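Local coordinates for protein (congerin I) (Conger myriaster, PDB 1C1L) that binds beta-galactosides such as lactose as a homodimeric galectin, although its physiological role is not yet known, at residues S32-E37 with S43-H48; K98-I103 with N108-N113. All blocks are in the same frame, centred on the assembly; numbering follows the deposited sequence.

Contact 1: S32-E37 with S43-H48; sequences SVNVGE and SLHLDH. With GAL (beta-D-galactopyranose), chain B.
His45 NE2 and O4 of galactose lie 2.7 Å apart in a hydrogen bond, a compact example of how a lectin reads a sugar hydroxyl with a ring that is itself held by a neighbour. At the other nitrogen, ND1 of His45 donates a bond of 2.8 Å to Asn34 OD1, which lies in the ring plane and is nearly straight (163°). This in-plane bond probably helps to fix the rotation of the ring, presenting NE2 to the axial hydroxyl that distinguishes galactose from glucose. Asn34 and His45 form a non-hydrogen-bonded antiparallel pair, their amide and ring lying side by side and nearly coplanar. A first torsion of 168° swings the His45 ring to where ND1 reaches Asn34 OD1 and CE1 comes within 3.5 Å of Ser32 CB. The Asn34 amide is steadied in turn, since its ND2 donates to Ser32 OG at 3.2 Å. One water then joins Ser32 OG to Asp47 OD1, to which it donates. Asp47 OD2 forms salt bridges with Arg30 and Arg49, both of which also bond to the galactose, so Ser32 and Asn34 form a second shell behind His45 and Asp47.

Val33, Val35, Leu44 and Leu46 occupy the other face, where Val35 CG2 packs 3.8 Å from Leu44 CB. Near the turn, a classic beta bulge sets two residues, Ser43 and Leu44, opposite the single Val35; Val35 O accepts from Leu44 N at 3.1 Å and, weakly, from Ser43 N. These strands form a hairpin of the galectin beta-sandwich, flanked in their sheet by strands 122-127 and 55-64, while their apolar face packs against strands 87-94 and 98-103 of the second sheet.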
loop_
_atom_site.group_PDB
_atom_site.type_symbol
_atom_site.label_atom_id
_atom_site.label_comp_id
_atom_site.label_asym_id
_atom_site.label_seq_id
_atom_site.Cartn_x
_atom_site.Cartn_y
_atom_site.Cartn_z
ATOM N N SER A 32 16.732 -2.502 2.243
ATOM C CA SER A 32 16.150 -3.660 1.609
ATOM C C SER A 32 14.641 -3.612 1.459
ATOM O O SER A 32 13.926 -2.958 2.216
ATOM C CB SER A 32 16.510 -4.908 2.390
ATOM O OG SER A 32 16.185 -4.772 3.771
ATOM N N VAL A 33 14.221 -4.333 0.435
ATOM C CA VAL A 33 12.811 -4.593 0.185
ATOM C C VAL A 33 12.668 -6.049 0.591
ATOM O O VAL A 33 13.436 -6.920 0.156
ATOM C CB VAL A 33 12.447 -4.455 -1.305
ATOM C CG1 VAL A 33 10.989 -4.818 -1.514
ATOM C CG2 VAL A 33 12.701 -3.023 -1.763
ATOM N N ASN A 34 11.693 -6.311 1.458
ATOM C CA ASN A 34 11.466 -7.638 1.994
ATOM C C ASN A 34 10.034 -8.088 1.753
ATOM O O ASN A 34 9.117 -7.371 2.148
ATOM C CB ASN A 34 11.701 -7.644 3.498
ATOM C CG ASN A 34 13.062 -7.078 3.837
ATOM O OD1 ASN A 34 14.083 -7.766 3.765
ATOM N ND2 ASN A 34 13.146 -5.789 4.146
ATOM N N VAL A 35 9.818 -9.222 1.081
ATOM C CA VAL A 35 8.480 -9.793 0.930
ATOM C C VAL A 35 8.484 -11.236 1.407
ATOM O O VAL A 35 9.442 -12.013 1.215
ATOM C CB VAL A 35 7.934 -9.806 -0.545
ATOM C CG1 VAL A 35 7.582 -8.386 -0.932
ATOM C CG2 VAL A 35 8.937 -10.385 -1.532
ATOM N N GLY A 36 7.399 -11.606 2.068
ATOM C CA GLY A 36 7.274 -12.950 2.563
ATOM C C GLY A 36 6.050 -13.064 3.433
ATOM O O GLY A 36 5.023 -12.425 3.182
ATOM N N GLU A 37 6.177 -13.862 4.480
ATOM C CA GLU A 37 5.081 -14.072 5.411
ATOM C C GLU A 37 5.189 -13.157 6.627
ATOM O O GLU A 37 4.193 -12.797 7.252
ATOM C CB GLU A 37 5.075 -15.492 5.896
ATOM C CG GLU A 37 4.974 -16.690 4.937
ATOM C CD GLU A 37 4.952 -18.001 5.714
ATOM O OE1 GLU A 37 5.594 -18.104 6.759
ATOM O OE2 GLU A 37 4.283 -18.935 5.284
ATOM N N SER A 43 10.544 -14.638 1.597
ATOM C CA SER A 43 10.885 -15.264 0.328
ATOM C C SER A 43 11.901 -14.417 -0.441
ATOM O O SER A 43 12.701 -14.966 -1.203
ATOM C CB SER A 43 9.639 -15.454 -0.533
ATOM O OG SER A 43 8.879 -16.538 -0.034
ATOM N N LEU A 44 11.936 -13.099 -0.282
ATOM C CA LEU A 44 12.925 -12.290 -0.969
ATOM C C LEU A 44 13.314 -11.131 -0.078
ATOM O O LEU A 44 12.457 -10.434 0.478
ATOM C CB LEU A 44 12.367 -11.754 -2.307
ATOM C CG LEU A 44 13.270 -10.784 -3.090
ATOM C CD1 LEU A 44 14.517 -11.488 -3.582
ATOM C CD2 LEU A 44 12.480 -10.195 -4.244
ATOM N N HIS A 45 14.629 -11.009 0.097
ATOM C CA HIS A 45 15.257 -9.899 0.788
ATOM C C HIS A 45 16.117 -9.314 -0.313
ATOM O O HIS A 45 17.033 -9.995 -0.787
ATOM C CB HIS A 45 16.133 -10.405 1.936
ATOM C CG HIS A 45 17.071 -9.370 2.554
ATOM N ND1 HIS A 45 16.803 -8.377 3.382
ATOM C CD2 HIS A 45 18.439 -9.397 2.398
ATOM C CE1 HIS A 45 17.922 -7.795 3.730
ATOM N NE2 HIS A 45 18.898 -8.414 3.128
ATOM N N LEU A 46 15.866 -8.084 -0.752
ATOM C CA LEU A 46 16.598 -7.464 -1.840
ATOM C C LEU A 46 17.320 -6.286 -1.229
ATOM O O LEU A 46 16.704 -5.260 -0.921
ATOM C CB LEU A 46 15.606 -7.005 -2.915
ATOM C CG LEU A 46 16.164 -6.136 -4.050
ATOM C CD1 LEU A 46 17.103 -6.943 -4.923
ATOM C CD2 LEU A 46 15.022 -5.583 -4.856
ATOM N N ASP A 47 18.623 -6.434 -1.010
ATOM C CA ASP A 47 19.416 -5.444 -0.314
ATOM C C ASP A 47 20.326 -4.640 -1.245
ATOM O O ASP A 47 21.140 -5.213 -1.980
ATOM C CB ASP A 47 20.234 -6.183 0.755
ATOM C CG ASP A 47 20.702 -5.336 1.922
ATOM O OD1 ASP A 47 20.108 -4.316 2.250
ATOM O OD2 ASP A 47 21.686 -5.717 2.530
ATOM N N HIS A 48 20.130 -3.322 -1.320
ATOM C CA HIS A 48 21.011 -2.447 -2.079
ATOM C C HIS A 48 21.998 -1.873 -1.095
ATOM O O HIS A 48 21.632 -1.102 -0.207
ATOM C CB HIS A 48 20.256 -1.284 -2.753
ATOM C CG HIS A 48 19.593 -1.686 -4.067
ATOM N ND1 HIS A 48 18.458 -2.338 -4.201
ATOM C CD2 HIS A 48 20.064 -1.466 -5.344
ATOM C CE1 HIS A 48 18.204 -2.540 -5.459
ATOM N NE2 HIS A 48 19.177 -2.014 -6.153
HETATM C C1 GAL B . 23.783 -10.335 6.080
HETATM C C2 GAL B . 23.165 -9.079 6.695
HETATM C C3 GAL B . 21.638 -9.181 6.705
HETATM C C4 GAL B . 21.106 -9.540 5.305
HETATM C C5 GAL B . 21.842 -10.758 4.763
HETATM C C6 GAL B . 21.428 -11.094 3.347
HETATM O O2 GAL B . 23.642 -8.935 8.027
HETATM O O3 GAL B . 21.100 -7.939 7.131
HETATM O O4 GAL B . 21.297 -8.425 4.448
HETATM O O5 GAL B . 23.274 -10.538 4.768
HETATM O O6 GAL B . 22.084 -12.255 2.900
HETATM O O HOH W 1 18.698 -4.058 4.823
#

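Contact 2: K98-I103 with N108-N113; sequences KFYIDI and NLEFPN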
loop_
_atom_site.group_PDB
_atom_site.type_symbol
_atom_site.label_atom_id
_atom_site.label_comp_id
_atom_site.label_asym_id
_atom_site.label_seq_id
_atom_site.Cartn_x
_atom_site.Cartn_y
_atom_site.Cartn_z
ATOM N N LYS A 98 10.353 -18.597 -9.926
ATOM C CA LYS A 98 11.213 -17.428 -9.831
ATOM C C LYS A 98 10.484 -16.140 -9.478
ATOM O O LYS A 98 9.284 -15.990 -9.743
ATOM C CB LYS A 98 11.910 -17.137 -11.151
ATOM C CG LYS A 98 12.790 -18.223 -11.725
ATOM C CD LYS A 98 13.218 -17.786 -13.106
ATOM C CE LYS A 98 13.939 -18.937 -13.778
ATOM N NZ LYS A 98 14.411 -18.578 -15.103
ATOM N N PHE A 99 11.248 -15.247 -8.884
ATOM C CA PHE A 99 10.906 -13.858 -8.673
ATOM C C PHE A 99 11.593 -13.141 -9.816
ATOM O O PHE A 99 12.708 -13.488 -10.242
ATOM C CB PHE A 99 11.471 -13.266 -7.391
ATOM C CG PHE A 99 10.673 -13.705 -6.189
ATOM C CD1 PHE A 99 10.970 -14.906 -5.546
ATOM C CD2 PHE A 99 9.601 -12.910 -5.754
ATOM C CE1 PHE A 99 10.193 -15.322 -4.467
ATOM C CE2 PHE A 99 8.832 -13.335 -4.676
ATOM C CZ PHE A 99 9.124 -14.537 -4.038
ATOM N N TYR A 100 10.902 -12.118 -10.286
ATOM C CA TYR A 100 11.346 -11.256 -11.356
ATOM C C TYR A 100 11.375 -9.859 -10.755
ATOM O O TYR A 100 10.344 -9.330 -10.307
ATOM C CB TYR A 100 10.355 -11.340 -12.508
ATOM C CG TYR A 100 10.162 -12.773 -12.974
ATOM C CD1 TYR A 100 11.124 -13.349 -13.795
ATOM C CD2 TYR A 100 9.043 -13.513 -12.584
ATOM C CE1 TYR A 100 10.979 -14.658 -14.233
ATOM C CE2 TYR A 100 8.890 -14.830 -13.021
ATOM C CZ TYR A 100 9.868 -15.388 -13.849
ATOM O OH TYR A 100 9.763 -16.681 -14.305
ATOM N N ILE A 101 12.552 -9.245 -10.742
ATOM C CA ILE A 101 12.786 -7.954 -10.115
ATOM C C ILE A 101 13.107 -6.952 -11.201
ATOM O O ILE A 101 14.099 -7.072 -11.932
ATOM C CB ILE A 101 13.948 -8.080 -9.110
ATOM C CG1 ILE A 101 13.612 -9.129 -8.048
ATOM C CG2 ILE A 101 14.214 -6.726 -8.443
ATOM C CD1 ILE A 101 14.820 -9.932 -7.525
ATOM N N ASP A 102 12.262 -5.964 -11.368
ATOM C CA ASP A 102 12.482 -4.954 -12.368
ATOM C C ASP A 102 12.753 -3.642 -11.652
ATOM O O ASP A 102 11.844 -3.019 -11.096
ATOM C CB ASP A 102 11.226 -4.898 -13.251
ATOM C CG ASP A 102 11.202 -3.887 -14.384
ATOM O OD1 ASP A 102 11.801 -2.818 -14.298
ATOM O OD2 ASP A 102 10.549 -4.165 -15.383
ATOM N N ILE A 103 14.005 -3.184 -11.694
ATOM C CA ILE A 103 14.344 -1.914 -11.088
ATOM C C ILE A 103 14.165 -0.829 -12.144
ATOM O O ILE A 103 14.620 -0.943 -13.288
ATOM C CB ILE A 103 15.797 -1.983 -10.572
ATOM C CG1 ILE A 103 15.882 -3.073 -9.516
ATOM C CG2 ILE A 103 16.225 -0.638 -9.985
ATOM C CD1 ILE A 103 17.324 -3.460 -9.168
ATOM N N ASN A 108 16.986 -5.908 -14.681
ATOM C CA ASN A 108 15.979 -6.886 -14.371
ATOM C C ASN A 108 16.782 -8.030 -13.797
ATOM O O ASN A 108 17.811 -8.427 -14.363
ATOM C CB ASN A 108 15.249 -7.335 -15.625
ATOM C CG ASN A 108 14.508 -6.165 -16.236
ATOM O OD1 ASN A 108 14.512 -5.963 -17.443
ATOM N ND2 ASN A 108 13.853 -5.306 -15.474
ATOM N N LEU A 109 16.390 -8.532 -12.639
ATOM C CA LEU A 109 17.083 -9.630 -11.979
ATOM C C LEU A 109 16.087 -10.748 -11.730
ATOM O O LEU A 109 14.876 -10.525 -11.778
ATOM C CB LEU A 109 17.682 -9.170 -10.645
ATOM C CG LEU A 109 18.693 -8.025 -10.691
ATOM C CD1 LEU A 109 18.984 -7.469 -9.311
ATOM C CD2 LEU A 109 19.953 -8.554 -11.343
ATOM N N GLU A 110 16.542 -11.978 -11.526
ATOM C CA GLU A 110 15.682 -13.097 -11.185
ATOM C C GLU A 110 16.262 -13.689 -9.932
ATOM O O GLU A 110 17.465 -13.558 -9.689
ATOM C CB GLU A 110 15.697 -14.181 -12.214
ATOM C CG GLU A 110 14.986 -13.745 -13.470
ATOM C CD GLU A 110 15.125 -14.691 -14.651
ATOM O OE1 GLU A 110 15.730 -15.756 -14.534
ATOM O OE2 GLU A 110 14.617 -14.348 -15.711
ATOM N N PHE A 111 15.416 -14.337 -9.156
ATOM C CA PHE A 111 15.857 -14.981 -7.934
ATOM C C PHE A 111 14.958 -16.196 -7.756
ATOM O O PHE A 111 13.780 -16.091 -8.114
ATOM C CB PHE A 111 15.703 -14.014 -6.751
ATOM C CG PHE A 111 16.235 -14.562 -5.432
ATOM C CD1 PHE A 111 17.609 -14.650 -5.206
ATOM C CD2 PHE A 111 15.340 -14.976 -4.445
ATOM C CE1 PHE A 111 18.083 -15.161 -3.992
ATOM C CE2 PHE A 111 15.821 -15.485 -3.237
ATOM C CZ PHE A 111 17.190 -15.576 -3.012
ATOM N N PRO A 112 15.381 -17.365 -7.268
ATOM C CA PRO A 112 14.500 -18.503 -7.105
ATOM C C PRO A 112 13.390 -18.253 -6.102
ATOM O O PRO A 112 13.546 -17.527 -5.120
ATOM C CB PRO A 112 15.410 -19.649 -6.702
ATOM C CG PRO A 112 16.636 -18.976 -6.144
ATOM C CD PRO A 112 16.768 -17.721 -6.991
ATOM N N ASN A 113 12.251 -18.874 -6.365
ATOM C CA ASN A 113 11.155 -18.874 -5.415
ATOM C C ASN A 113 11.455 -20.142 -4.634
ATOM O O ASN A 113 10.971 -21.248 -4.896
ATOM C CB ASN A 113 9.810 -18.977 -6.137
ATOM C CG ASN A 113 8.592 -18.966 -5.228
ATOM O OD1 ASN A 113 8.680 -19.190 -4.014
ATOM N ND2 ASN A 113 7.399 -18.701 -5.733
HETATM O O HOH W 2 14.209 -2.358 -15.674
#
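Asn108 sets its ND2 beside the Asp102 carboxylate, the amide and carboxylate planes 67° apart, but the angle is too poor for a direct hydrogen bond. A water lies 2.8 Å from both Asp102 OD1 and Ile103 O, with a weaker link to Asn108 ND2, though it cannot serve every acceptor in its reach at once. Leu109 turns to the inner face, its CB 4.2 Å from Ile101 CB, and its backbone exchanges two hydrogen bonds with Ile101. Glu110 returns to the outer face, where its two oxygens fare differently. OE1 forms a salt bridge with Lys98 NZ at 3.2 Å, the ammonium coming from above the carboxylate plane; the bridge runs diagonally, Lys98 being opposite Pro112, two residues on from Glu110. OE2 of Glu110 only rests at the edge of the Tyr100 ring, 3.9 Å from CE1, with ring and carboxylate almost perpendicular; the Tyr100 hydroxyl itself bonds to Asp95.

This antiparallel hairpin is the margin of one sheet of the galectin jelly-roll sandwich: 108-112 is one of the two edge strands of its sheet within this chain, and 98-103 continues the sheet to 87-94. Next comes Phe111, hydrogen-bonded through its backbone to Phe99 in both directions; Phe99 N to Phe111 O, at 2.8 Å, is almost straight (175°). Phe111 CB meets Ile101 CD1 on the buried face, where Met61 and Leu44 of the opposing sheet also pack. Pro112 directs its carbonyl oxygen to the edge of the Phe99 ring, 3.7 Å from CD1. Asn113 crosses that same ring with its CB 4.0 Å from CE1, while its amide ND2 is held by the backbone carbonyls of Lys117 and Asp95.

Contacts 1 and 2 are hairpins in series along the chain, one in each sheet of the sandwich, with centres 11 Å apart, and they meet through their inward faces. Leu44 CD1 of contact 1 packs 3.7 Å from Phe111 CD2 of contact 2, and Ser43 CB lies equally close to Phe99 CZ. At the far end of the shared interface, His48 NE2 comes within 3.8 Å of Ile103 CD1. Their relation to lactose differs: contact 1 holds His45 and Asp47 of the glycan pocket on its outward face, whereas contact 2 lies farther off, the side chain of Phe111 being about 8 Å from galactose.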